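Long-range contacts in fimbrium subunit Fim1C (Bacteroides vulgatus, PDB 4QB7), which is probably a component of the tip of the fimbriae, the surface filaments through which the bacterium adheres and builds biofilms: residues A[92-96]-A[160-164]; A[201-206]-A[270-274]; A[286-292]-A[306-312]; A[322-328]-A[341-347]. All blocks are in the same frame, centred on the assembly; numbering follows the deposited sequence.

From the N terminus, contact 1 comes first: 92-96 on strand 90-97 meets 160-164 at the start of the long strand 159-178, closing a 63-residue loop. Contact 2 closes another 63-residue loop, between 201-206 and the segment 270-274 that leaves strand 259-270. Contacts 3 and 4 are beta hairpins that follow each other in the chain, 286-296 with 301-313 and 323-331 with 338-346. All four run in series, so none nests or crosses. Contacts 1 and 3 lie on opposite sides of the chain's centre, their own centres about 44 Å apart, with contacts 2 and 4 nearer the middle. Strand 159-178 pairs with 323-331, so contacts 1 and 4 belong to one mixed sheet.

Contact 1: A[92-96]-A[160-164]; sequences TFFAY and VQFKF. With SO4 (sulfate ion), chain M.
Two strands of one curled mixed beta-sheet face each other across a hydrophobic core here, joined by side chains and by no hydrogen bond. Strands 92-96 and 160-162 are extended, their axes 8.9 Å apart at closest and their N-to-C directions 34° apart, so roughly parallel (signed crossing angle -34°). Phe-93 CA lies 8.1 Å from Val-160 CA, Ala-95 CA 7.5 Å from Phe-162 CA and Tyr-96 CA 7.6 Å from Phe-164 CA. Phe-93 (m, chi2 near 86°) presents a ring face to Val-160 (t), whose CG2 sits 3.8 Å from the ring centroid in a CH-pi contact. Phe-162 also touches Phe-93, its CE1 4.1 Å from Phe-93 CB. Strand 141-143 bridges the gap in the sheet, and Phe-40 meets both Phe-162 and Phe-164 edge-to-face. The Ala-95 methyl is a small bump in the hollow between the Phe-162 and Phe-164 rings (both m): Ala-95 CB lies 3.6 Å from Phe-162 CD1 and 3.6 Å from Phe-164 CE1.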
# COMPACT_ATOMS: atom_id res chain seq x y z
N THR A 92 17.97 15.97 13.06
CA THR A 92 17.09 14.83 13.01
C THR A 92 16.33 14.89 11.69
O THR A 92 15.74 15.92 11.33
CB THR A 92 16.18 14.75 14.25
OG1 THR A 92 16.97 14.27 15.31
CG2 THR A 92 15.02 13.78 14.07
N PHE A 93 16.35 13.76 10.97
CA PHE A 93 15.72 13.63 9.67
C PHE A 93 14.54 12.69 9.72
O PHE A 93 14.48 11.78 10.56
CB PHE A 93 16.76 13.15 8.63
CG PHE A 93 17.95 14.07 8.46
CD1 PHE A 93 19.06 13.96 9.29
CD2 PHE A 93 17.96 15.04 7.47
CE1 PHE A 93 20.15 14.83 9.15
CE2 PHE A 93 19.05 15.91 7.32
CZ PHE A 93 20.14 15.79 8.15
N PHE A 94 13.58 12.94 8.82
CA PHE A 94 12.40 12.16 8.47
C PHE A 94 12.24 12.25 6.97
O PHE A 94 12.68 13.23 6.37
CB PHE A 94 11.12 12.65 9.20
CG PHE A 94 11.22 12.65 10.70
CD1 PHE A 94 10.99 11.48 11.43
CD2 PHE A 94 11.57 13.81 11.39
CE1 PHE A 94 11.09 11.49 12.82
CE2 PHE A 94 11.65 13.81 12.79
CZ PHE A 94 11.44 12.64 13.49
N ALA A 95 11.62 11.25 6.35
CA ALA A 95 11.42 11.27 4.91
C ALA A 95 10.17 10.49 4.55
O ALA A 95 9.77 9.61 5.31
CB ALA A 95 12.63 10.68 4.20
N TYR A 96 9.56 10.82 3.40
CA TYR A 96 8.39 10.12 2.85
C TYR A 96 8.53 10.06 1.32
O TYR A 96 9.30 10.81 0.71
CB TYR A 96 7.05 10.81 3.27
CG TYR A 96 6.77 12.07 2.48
CD1 TYR A 96 7.41 13.27 2.80
CD2 TYR A 96 5.97 12.04 1.34
CE1 TYR A 96 7.27 14.39 1.99
CE2 TYR A 96 5.85 13.15 0.51
CZ TYR A 96 6.50 14.33 0.84
OH TYR A 96 6.36 15.45 0.07
N VAL A 160 23.37 11.00 5.06
CA VAL A 160 22.13 10.57 5.69
C VAL A 160 21.63 9.39 4.87
O VAL A 160 21.32 9.55 3.69
CB VAL A 160 21.08 11.72 5.84
CG1 VAL A 160 19.90 11.25 6.67
CG2 VAL A 160 21.71 12.95 6.47
N GLN A 161 21.61 8.19 5.46
CA GLN A 161 21.11 7.03 4.74
C GLN A 161 19.66 6.77 5.13
O GLN A 161 19.37 6.34 6.25
CB GLN A 161 21.95 5.78 4.98
CG GLN A 161 21.48 4.65 4.05
CD GLN A 161 22.00 3.29 4.37
OE1 GLN A 161 21.96 2.83 5.52
NE2 GLN A 161 22.39 2.56 3.34
N PHE A 162 18.74 6.97 4.17
CA PHE A 162 17.33 6.73 4.37
C PHE A 162 17.03 5.27 4.08
O PHE A 162 17.67 4.66 3.24
CB PHE A 162 16.48 7.67 3.50
CG PHE A 162 16.71 9.14 3.80
CD1 PHE A 162 16.04 9.76 4.85
CD2 PHE A 162 17.60 9.89 3.04
CE1 PHE A 162 16.27 11.11 5.15
CE2 PHE A 162 17.84 11.24 3.34
CZ PHE A 162 17.18 11.84 4.40
N LYS A 163 16.09 4.72 4.82
CA LYS A 163 15.61 3.34 4.80
C LYS A 163 14.10 3.47 4.84
O LYS A 163 13.56 3.85 5.87
CB LYS A 163 16.18 2.63 6.05
CG LYS A 163 16.57 1.17 5.93
CD LYS A 163 17.86 1.03 6.75
CE LYS A 163 18.17 -0.35 7.29
NZ LYS A 163 19.58 -0.41 7.78
N PHE A 164 13.44 3.31 3.69
CA PHE A 164 12.01 3.49 3.58
C PHE A 164 11.22 2.23 3.91
O PHE A 164 11.58 1.13 3.48
CB PHE A 164 11.66 3.95 2.16
CG PHE A 164 12.09 5.37 1.92
CD1 PHE A 164 11.38 6.44 2.47
CD2 PHE A 164 13.19 5.65 1.12
CE1 PHE A 164 11.77 7.75 2.24
CE2 PHE A 164 13.61 6.97 0.92
CZ PHE A 164 12.88 8.01 1.46
S SO4 M . 24.32 -0.81 3.49
O1 SO4 M . 25.00 -2.05 3.09
O2 SO4 M . 23.83 -0.92 4.87
O3 SO4 M . 25.26 0.31 3.40
O4 SO4 M . 23.20 -0.59 2.58

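Contact 2: A[201-206]-A[270-274]; sequences TLYNKA and FIPVN. With SO4 (sulfate ion), chain Q.
Residues 201-206 pass alongside 270-274 without a direct hydrogen bond, and 270-274, though extended, forms no regular strand pairing with them; CA atoms come to 6.2 Å for both Leu-202 with Val-273 and Tyr-203 with Ile-271. Thr-201 begins the walk with its CG2 4.1 Å from Val-273 CG1, while its carbonyl takes a weak bond from water 1. Leu-202 (t, p) reaches in with both methyls: CD1 is 3.7 Å from Val-273 CG2 and 3.6 Å from Ile-271 O, and CD2 is 4.0 Å from Phe-270 CD1. At Tyr-203 two waters span the gap. Water 1 accepts from Tyr-203 N (3.0 Å) and donates to Pro-272 O (2.8 Å); water 2 donates to Tyr-203 O (2.6 Å) and Ile-271 O (2.9 Å). The Tyr-203 ring (m) has Ile-271 CG2 at its edge, and its OH donates to O4 of a sulfate, probably from the crystallisation liquor, at 2.6 Å. The chain then turns a corner at Asn-204 and Lys-205, whose side chains set off away from Ile-271. Ile-271 (m, t) fills the bend, its CD1 3.7 Å from Asn-204 O and its CG2 3.9 Å from Ala-206 CB. Trp-215 and Phe-126 also pack on Ile-271. This is inter-sheet packing at a strand corner: the loop leaving strand 259-270 of the mixed sheet rests on the antiparallel sheet containing strand 203-209.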
# COMPACT_ATOMS: atom_id res chain seq x y z
N THR A 201 -14.86 0.56 9.49
CA THR A 201 -13.67 -0.28 9.63
C THR A 201 -12.46 0.22 8.84
O THR A 201 -11.38 0.33 9.40
CB THR A 201 -14.02 -1.73 9.21
OG1 THR A 201 -15.14 -2.19 9.97
CG2 THR A 201 -12.86 -2.70 9.39
N LEU A 202 -12.62 0.43 7.53
CA LEU A 202 -11.56 0.79 6.58
C LEU A 202 -11.55 2.28 6.28
O LEU A 202 -12.49 2.79 5.67
CB LEU A 202 -11.73 -0.02 5.28
CG LEU A 202 -10.56 -0.01 4.29
CD1 LEU A 202 -9.31 -0.63 4.90
CD2 LEU A 202 -10.92 -0.72 3.02
N TYR A 203 -10.45 2.97 6.65
CA TYR A 203 -10.30 4.39 6.39
C TYR A 203 -10.03 4.65 4.92
O TYR A 203 -9.25 3.90 4.30
CB TYR A 203 -9.13 5.00 7.19
CG TYR A 203 -9.25 5.01 8.70
CD1 TYR A 203 -10.47 5.28 9.31
CD2 TYR A 203 -8.13 4.83 9.51
CE1 TYR A 203 -10.59 5.30 10.70
CE2 TYR A 203 -8.24 4.83 10.90
CZ TYR A 203 -9.47 5.07 11.49
OH TYR A 203 -9.62 5.08 12.85
N ASN A 204 -10.58 5.76 4.39
CA ASN A 204 -10.22 6.18 3.04
C ASN A 204 -9.30 7.39 3.18
O ASN A 204 -8.56 7.70 2.25
CB ASN A 204 -11.43 6.45 2.17
CG ASN A 204 -12.17 7.68 2.54
OD1 ASN A 204 -12.47 7.93 3.70
ND2 ASN A 204 -12.41 8.52 1.56
N LYS A 205 -9.33 8.04 4.35
CA LYS A 205 -8.51 9.20 4.69
C LYS A 205 -8.07 9.05 6.14
O LYS A 205 -8.90 8.69 6.97
CB LYS A 205 -9.31 10.50 4.44
CG LYS A 205 -8.41 11.70 4.17
CD LYS A 205 -9.19 13.02 4.11
CE LYS A 205 -8.35 14.17 3.59
NZ LYS A 205 -9.17 15.39 3.39
N ALA A 206 -6.77 9.25 6.45
CA ALA A 206 -6.25 9.07 7.82
C ALA A 206 -4.92 9.83 8.06
O ALA A 206 -4.27 10.28 7.10
CB ALA A 206 -6.06 7.58 8.12
N PHE A 270 -3.84 -0.08 0.66
CA PHE A 270 -4.83 0.58 1.53
C PHE A 270 -4.24 1.07 2.83
O PHE A 270 -3.24 0.51 3.28
CB PHE A 270 -5.94 -0.44 1.88
CG PHE A 270 -6.91 -0.77 0.77
CD1 PHE A 270 -7.97 0.08 0.49
CD2 PHE A 270 -6.77 -1.93 0.02
CE1 PHE A 270 -8.87 -0.22 -0.55
CE2 PHE A 270 -7.69 -2.24 -0.99
CZ PHE A 270 -8.73 -1.38 -1.26
N ILE A 271 -4.92 2.07 3.49
CA ILE A 271 -4.62 2.50 4.86
C ILE A 271 -4.94 1.23 5.69
O ILE A 271 -6.00 0.61 5.48
CB ILE A 271 -5.41 3.76 5.30
CG1 ILE A 271 -5.04 4.98 4.43
CG2 ILE A 271 -5.16 4.07 6.77
CD1 ILE A 271 -6.01 6.07 4.46
N PRO A 272 -3.98 0.74 6.51
CA PRO A 272 -4.21 -0.53 7.22
C PRO A 272 -5.34 -0.45 8.26
O PRO A 272 -5.77 0.65 8.64
CB PRO A 272 -2.86 -0.81 7.88
CG PRO A 272 -2.25 0.51 8.05
CD PRO A 272 -2.66 1.32 6.87
N VAL A 273 -5.82 -1.62 8.70
CA VAL A 273 -6.84 -1.68 9.75
C VAL A 273 -6.10 -1.98 11.06
O VAL A 273 -5.31 -2.92 11.11
CB VAL A 273 -7.98 -2.70 9.44
CG1 VAL A 273 -8.97 -2.77 10.59
CG2 VAL A 273 -8.72 -2.34 8.16
N ASN A 274 -6.33 -1.16 12.10
CA ASN A 274 -5.71 -1.31 13.42
C ASN A 274 -4.20 -1.46 13.34
O ASN A 274 -3.61 -2.26 14.08
CB ASN A 274 -6.32 -2.49 14.18
CG ASN A 274 -7.76 -2.27 14.50
OD1 ASN A 274 -8.17 -1.19 14.93
ND2 ASN A 274 -8.56 -3.29 14.26
S SO4 Q . -7.69 5.66 15.87
O1 SO4 Q . -8.45 4.57 16.50
O2 SO4 Q . -8.39 6.95 16.03
O3 SO4 Q . -6.36 5.74 16.48
O4 SO4 Q . -7.54 5.35 14.45
O HOH W 1 -8.43 1.45 8.19
O HOH W 2 -7.81 1.86 3.52

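Contact 3: A[286-292]-A[306-312]; sequences KLKINYD and TITNKEV. With SO4 (sulfate ion), chain J; SO4 (sulfate ion), chain K.
Strands 286-292 and 306-312 pair antiparallel as a beta hairpin, beside strand 186-196 in an antiparallel sheet. A G1 bulge, Asn-309 and Lys-310 both facing Ile-289, shifts the register by one; Asn-309 has positive phi (58/34). Backbone bonds run both ways in three pairs: Leu-287 N to Val-312 O (2.7 Å) and Val-312 N to Leu-287 O (2.8 Å); Ile-289 N to Lys-310 O (2.9 Å) and Lys-310 N to Ile-289 O (3.0 Å); Tyr-291 N to Ile-307 O (2.8 Å) and Ile-307 N to Tyr-291 O (2.9 Å). Asn-309 N finds Asn-290 OD1 instead, at 2.8 Å. Two sulfates, probably from the crystallisation liquor, accept from Asn-290 ND2 (O3, 2.7 Å) and Tyr-291 OH (O4, 2.7 Å). Thr-306 OG1 donates to Asp-292 OD1 (2.9 Å); Tyr-245 takes Asp-292 OD2. Lys-288 NZ pairs with Glu-228, Lys-310 NZ with Ile-336 O. The Asn-290 carboxamide thus compensates for the slipped register, keeping the bulged amide satisfied.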
# COMPACT_ATOMS: atom_id res chain seq x y z
N LYS A 286 -15.07 -7.95 3.75
CA LYS A 286 -15.59 -9.04 2.93
C LYS A 286 -15.34 -8.80 1.45
O LYS A 286 -15.17 -7.65 1.05
CB LYS A 286 -17.12 -9.20 3.13
CG LYS A 286 -17.55 -9.64 4.50
CD LYS A 286 -19.06 -9.66 4.55
CE LYS A 286 -19.63 -9.12 5.84
NZ LYS A 286 -19.49 -10.11 6.93
N LEU A 287 -15.41 -9.86 0.65
CA LEU A 287 -15.37 -9.80 -0.81
C LEU A 287 -16.74 -10.21 -1.36
O LEU A 287 -17.42 -11.02 -0.75
CB LEU A 287 -14.27 -10.74 -1.38
CG LEU A 287 -12.81 -10.49 -1.01
CD1 LEU A 287 -11.95 -11.59 -1.59
CD2 LEU A 287 -12.32 -9.16 -1.53
N LYS A 288 -17.15 -9.66 -2.51
CA LYS A 288 -18.36 -10.01 -3.25
C LYS A 288 -17.87 -10.51 -4.60
O LYS A 288 -17.23 -9.75 -5.33
CB LYS A 288 -19.35 -8.82 -3.37
CG LYS A 288 -19.92 -8.28 -2.05
CD LYS A 288 -20.75 -9.31 -1.29
CE LYS A 288 -21.55 -8.69 -0.19
NZ LYS A 288 -22.80 -8.10 -0.69
N ILE A 289 -18.02 -11.81 -4.87
CA ILE A 289 -17.48 -12.41 -6.09
C ILE A 289 -18.59 -12.87 -7.03
O ILE A 289 -19.69 -13.26 -6.58
CB ILE A 289 -16.49 -13.55 -5.74
CG1 ILE A 289 -15.58 -13.92 -6.94
CG2 ILE A 289 -17.20 -14.75 -5.10
CD1 ILE A 289 -14.38 -14.82 -6.65
N ASN A 290 -18.29 -12.78 -8.35
CA ASN A 290 -19.16 -13.20 -9.47
C ASN A 290 -18.41 -14.24 -10.29
O ASN A 290 -17.26 -14.01 -10.64
CB ASN A 290 -19.53 -12.01 -10.35
CG ASN A 290 -20.37 -10.95 -9.71
OD1 ASN A 290 -20.61 -10.93 -8.50
ND2 ASN A 290 -20.87 -10.04 -10.53
N TYR A 291 -19.01 -15.37 -10.56
CA TYR A 291 -18.34 -16.42 -11.33
C TYR A 291 -19.36 -17.28 -12.06
O TYR A 291 -20.53 -17.34 -11.68
CB TYR A 291 -17.40 -17.29 -10.45
CG TYR A 291 -18.06 -17.97 -9.28
CD1 TYR A 291 -18.30 -17.28 -8.10
CD2 TYR A 291 -18.41 -19.32 -9.34
CE1 TYR A 291 -18.89 -17.91 -7.00
CE2 TYR A 291 -19.02 -19.96 -8.25
CZ TYR A 291 -19.25 -19.25 -7.08
OH TYR A 291 -19.83 -19.85 -5.99
N ASP A 292 -18.90 -17.89 -13.17
CA ASP A 292 -19.68 -18.75 -14.06
C ASP A 292 -19.09 -20.13 -14.10
O ASP A 292 -17.87 -20.26 -14.24
CB ASP A 292 -19.68 -18.14 -15.48
CG ASP A 292 -20.33 -16.76 -15.58
OD1 ASP A 292 -21.23 -16.47 -14.76
OD2 ASP A 292 -19.96 -15.99 -16.50
N THR A 306 -24.48 -19.14 -13.45
CA THR A 306 -23.97 -17.82 -13.06
C THR A 306 -24.31 -17.51 -11.59
O THR A 306 -25.48 -17.47 -11.22
CB THR A 306 -24.55 -16.73 -14.01
OG1 THR A 306 -24.05 -16.88 -15.35
CG2 THR A 306 -24.31 -15.32 -13.50
N ILE A 307 -23.27 -17.28 -10.76
CA ILE A 307 -23.40 -16.87 -9.36
C ILE A 307 -22.80 -15.48 -9.25
O ILE A 307 -21.64 -15.33 -9.61
CB ILE A 307 -22.76 -17.87 -8.33
CG1 ILE A 307 -23.46 -19.24 -8.32
CG2 ILE A 307 -22.75 -17.29 -6.93
CD1 ILE A 307 -22.68 -20.26 -9.02
N THR A 308 -23.60 -14.47 -8.82
CA THR A 308 -23.12 -13.10 -8.64
C THR A 308 -23.41 -12.61 -7.21
O THR A 308 -24.33 -13.09 -6.59
CB THR A 308 -23.69 -12.10 -9.68
OG1 THR A 308 -25.07 -11.80 -9.42
CG2 THR A 308 -23.43 -12.52 -11.10
N ASN A 309 -22.62 -11.62 -6.73
CA ASN A 309 -22.75 -10.96 -5.43
C ASN A 309 -22.65 -11.98 -4.28
O ASN A 309 -23.27 -11.79 -3.23
CB ASN A 309 -24.05 -10.11 -5.35
CG ASN A 309 -24.03 -8.96 -4.34
OD1 ASN A 309 -23.03 -8.24 -4.18
ND2 ASN A 309 -25.17 -8.73 -3.68
N LYS A 310 -21.83 -13.03 -4.46
CA LYS A 310 -21.57 -14.07 -3.45
C LYS A 310 -20.56 -13.51 -2.43
O LYS A 310 -19.44 -13.12 -2.75
CB LYS A 310 -21.09 -15.38 -4.13
CG LYS A 310 -20.47 -16.44 -3.22
CD LYS A 310 -21.43 -16.98 -2.17
CE LYS A 310 -21.14 -18.41 -1.80
NZ LYS A 310 -21.45 -19.34 -2.93
N GLU A 311 -20.99 -13.45 -1.18
CA GLU A 311 -20.25 -12.95 -0.04
C GLU A 311 -19.19 -13.94 0.40
O GLU A 311 -19.45 -15.15 0.50
CB GLU A 311 -21.23 -12.68 1.09
CG GLU A 311 -20.68 -11.78 2.16
CD GLU A 311 -21.64 -11.59 3.31
OE1 GLU A 311 -21.61 -12.42 4.25
OE2 GLU A 311 -22.39 -10.58 3.28
N VAL A 312 -17.99 -13.42 0.63
CA VAL A 312 -16.82 -14.17 1.08
C VAL A 312 -16.20 -13.34 2.21
O VAL A 312 -15.73 -12.24 1.94
CB VAL A 312 -15.83 -14.43 -0.08
CG1 VAL A 312 -14.55 -15.08 0.41
CG2 VAL A 312 -16.45 -15.28 -1.17
S SO4 J . -20.70 -23.45 -5.83
O1 SO4 J . -20.00 -24.53 -6.52
O2 SO4 J . -22.07 -23.90 -5.55
O3 SO4 J . -20.00 -23.09 -4.58
O4 SO4 J . -20.77 -22.27 -6.67
S SO4 K . -20.30 -9.99 -13.97
O1 SO4 K . -20.31 -11.34 -14.40
O2 SO4 K . -21.65 -9.64 -13.59
O3 SO4 K . -19.44 -9.91 -12.82
O4 SO4 K . -19.79 -9.10 -15.06
O HOH W 3 -25.92 -7.74 -0.55
O HOH W 4 -24.60 -10.83 -0.23

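Contact 4: A[322-328]-A[341-347]; sequences GTKHTYV and EDNMEGW
A regular antiparallel beta hairpin joins strands 323-328 and 341-346, with axes 4.6 Å apart at closest and at 156°. Backbone bonds couple three pairs in both directions: Lys-324 N to Glu-345 O (2.9 Å) and Glu-345 N to Lys-324 O (3.1 Å); Thr-326 N to Asn-343 O (2.9 Å) and Asn-343 N to Thr-326 O (2.8 Å); Val-328 N to Glu-341 O (2.9 Å) and Glu-341 N to Val-328 O (2.9 Å). At the open end Trp-347 N donates to Gly-322 O (2.9 Å), Gly-322 having positive phi (68/21). Among charged and polar side chains, His-325 (m) gives ND1 to Asp-342 (t) OD1 at 2.7 Å, a diagonal His-carboxylate bond on the face shared with Tyr-327; Thr-318 binds Asp-342 OD2 and Tyr-327 OH. On the other face Lys-324 NZ makes a long salt bridge to Glu-345 OE2 (3.6 Å). Water 6 donates to Val-328 O (3.0 Å) and Glu-341 OE2 (2.9 Å). In the aromatic contacts, Lys-324 CG lies over the Trp-347 indole, 4.0 Å from its five-membered-ring centroid, and selenomethionine Met-344 SE is 4.9 Å from the His-325 ring centroid. Strand 323-331 lies between 338-346 and the parallel strand 159-178, whose His-166 stacks on Trp-347.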
# COMPACT_ATOMS: atom_id res chain seq x y z
N GLY A 322 2.25 -2.89 6.83
CA GLY A 322 3.53 -3.46 6.42
C GLY A 322 3.51 -4.93 6.06
O GLY A 322 4.57 -5.56 6.05
N THR A 323 2.32 -5.47 5.72
CA THR A 323 2.11 -6.86 5.31
C THR A 323 1.58 -6.89 3.88
O THR A 323 0.78 -6.04 3.50
CB THR A 323 1.14 -7.55 6.28
OG1 THR A 323 1.67 -7.49 7.59
CG2 THR A 323 0.91 -9.01 5.96
N LYS A 324 2.05 -7.88 3.09
CA LYS A 324 1.54 -8.24 1.76
C LYS A 324 0.55 -9.40 1.96
O LYS A 324 0.98 -10.47 2.39
CB LYS A 324 2.67 -8.69 0.79
CG LYS A 324 3.63 -7.61 0.34
CD LYS A 324 4.37 -7.99 -0.95
CE LYS A 324 5.66 -8.74 -0.74
NZ LYS A 324 6.19 -9.27 -2.02
N HIS A 325 -0.74 -9.20 1.66
CA HIS A 325 -1.74 -10.28 1.79
C HIS A 325 -2.12 -10.86 0.43
O HIS A 325 -2.40 -10.11 -0.51
CB HIS A 325 -3.02 -9.82 2.50
CG HIS A 325 -2.84 -9.32 3.90
ND1 HIS A 325 -2.90 -10.18 4.98
CD2 HIS A 325 -2.73 -8.05 4.36
CE1 HIS A 325 -2.76 -9.41 6.05
NE2 HIS A 325 -2.68 -8.12 5.73
N THR A 326 -2.11 -12.20 0.34
CA THR A 326 -2.60 -12.94 -0.82
C THR A 326 -3.73 -13.80 -0.33
O THR A 326 -3.49 -14.66 0.54
CB THR A 326 -1.53 -13.80 -1.53
OG1 THR A 326 -0.43 -12.99 -1.95
CG2 THR A 326 -2.11 -14.60 -2.71
N TYR A 327 -4.94 -13.57 -0.82
CA TYR A 327 -6.07 -14.40 -0.41
C TYR A 327 -6.27 -15.53 -1.39
O TYR A 327 -6.34 -15.28 -2.60
CB TYR A 327 -7.36 -13.59 -0.29
CG TYR A 327 -7.29 -12.43 0.67
CD1 TYR A 327 -7.15 -12.64 2.04
CD2 TYR A 327 -7.45 -11.12 0.21
CE1 TYR A 327 -7.08 -11.57 2.93
CE2 TYR A 327 -7.41 -10.04 1.10
CZ TYR A 327 -7.21 -10.27 2.45
OH TYR A 327 -7.18 -9.21 3.33
N VAL A 328 -6.32 -16.77 -0.90
CA VAL A 328 -6.59 -17.92 -1.75
C VAL A 328 -7.99 -18.40 -1.41
O VAL A 328 -8.24 -18.79 -0.27
CB VAL A 328 -5.51 -19.02 -1.66
CG1 VAL A 328 -5.84 -20.20 -2.57
CG2 VAL A 328 -4.13 -18.45 -1.97
N GLU A 341 -7.92 -18.46 2.61
CA GLU A 341 -6.61 -18.56 3.25
C GLU A 341 -5.93 -17.22 3.07
O GLU A 341 -5.79 -16.75 1.94
CB GLU A 341 -5.71 -19.66 2.66
CG GLU A 341 -6.26 -21.08 2.64
CD GLU A 341 -5.39 -22.03 1.85
OE1 GLU A 341 -4.31 -22.40 2.38
OE2 GLU A 341 -5.74 -22.37 0.70
N ASP A 342 -5.52 -16.60 4.17
CA ASP A 342 -4.79 -15.34 4.13
C ASP A 342 -3.31 -15.67 4.20
O ASP A 342 -2.80 -16.00 5.27
CB ASP A 342 -5.24 -14.44 5.30
CG ASP A 342 -4.77 -13.00 5.30
OD1 ASP A 342 -3.91 -12.65 4.46
OD2 ASP A 342 -5.26 -12.23 6.14
N ASN A 343 -2.64 -15.66 3.06
CA ASN A 343 -1.21 -15.91 3.03
C ASN A 343 -0.49 -14.59 3.19
O ASN A 343 -0.67 -13.69 2.35
CB ASN A 343 -0.81 -16.63 1.74
CG ASN A 343 -1.48 -17.98 1.60
OD1 ASN A 343 -1.94 -18.33 0.53
ND2 ASN A 343 -1.54 -18.76 2.66
N MSE A 344 0.26 -14.43 4.28
CA MSE A 344 0.92 -13.14 4.56
C MSE A 344 2.44 -13.20 4.41
O MSE A 344 3.06 -14.22 4.66
CB MSE A 344 0.56 -12.65 5.97
CG MSE A 344 -0.93 -12.66 6.26
SE MSE A 344 -1.12 -12.41 8.13
CE MSE A 344 -2.78 -12.95 8.38
N GLU A 345 3.02 -12.09 4.01
CA GLU A 345 4.45 -11.84 3.84
C GLU A 345 4.78 -10.50 4.41
O GLU A 345 3.94 -9.59 4.38
CB GLU A 345 4.81 -11.79 2.35
CG GLU A 345 5.59 -12.97 1.80
CD GLU A 345 5.86 -12.79 0.32
OE1 GLU A 345 4.97 -13.13 -0.50
OE2 GLU A 345 6.93 -12.22 -0.03
N GLY A 346 6.01 -10.34 4.86
CA GLY A 346 6.50 -9.04 5.29
C GLY A 346 6.66 -8.21 4.04
O GLY A 346 7.14 -8.71 3.01
N TRP A 347 6.18 -6.98 4.09
CA TRP A 347 6.29 -6.13 2.92
C TRP A 347 7.63 -5.42 2.95
O TRP A 347 7.78 -4.36 3.59
CB TRP A 347 5.12 -5.15 2.86
CG TRP A 347 4.96 -4.40 1.58
CD1 TRP A 347 5.77 -4.42 0.48
CD2 TRP A 347 3.94 -3.45 1.30
NE1 TRP A 347 5.31 -3.55 -0.47
CE2 TRP A 347 4.18 -2.93 0.01
CE3 TRP A 347 2.86 -2.95 2.04
CZ2 TRP A 347 3.35 -1.98 -0.58
CZ3 TRP A 347 2.05 -1.98 1.47
CH2 TRP A 347 2.30 -1.51 0.17
O HOH W 5 1.68 -12.43 -0.00
O HOH W 6 -8.51 -21.80 0.14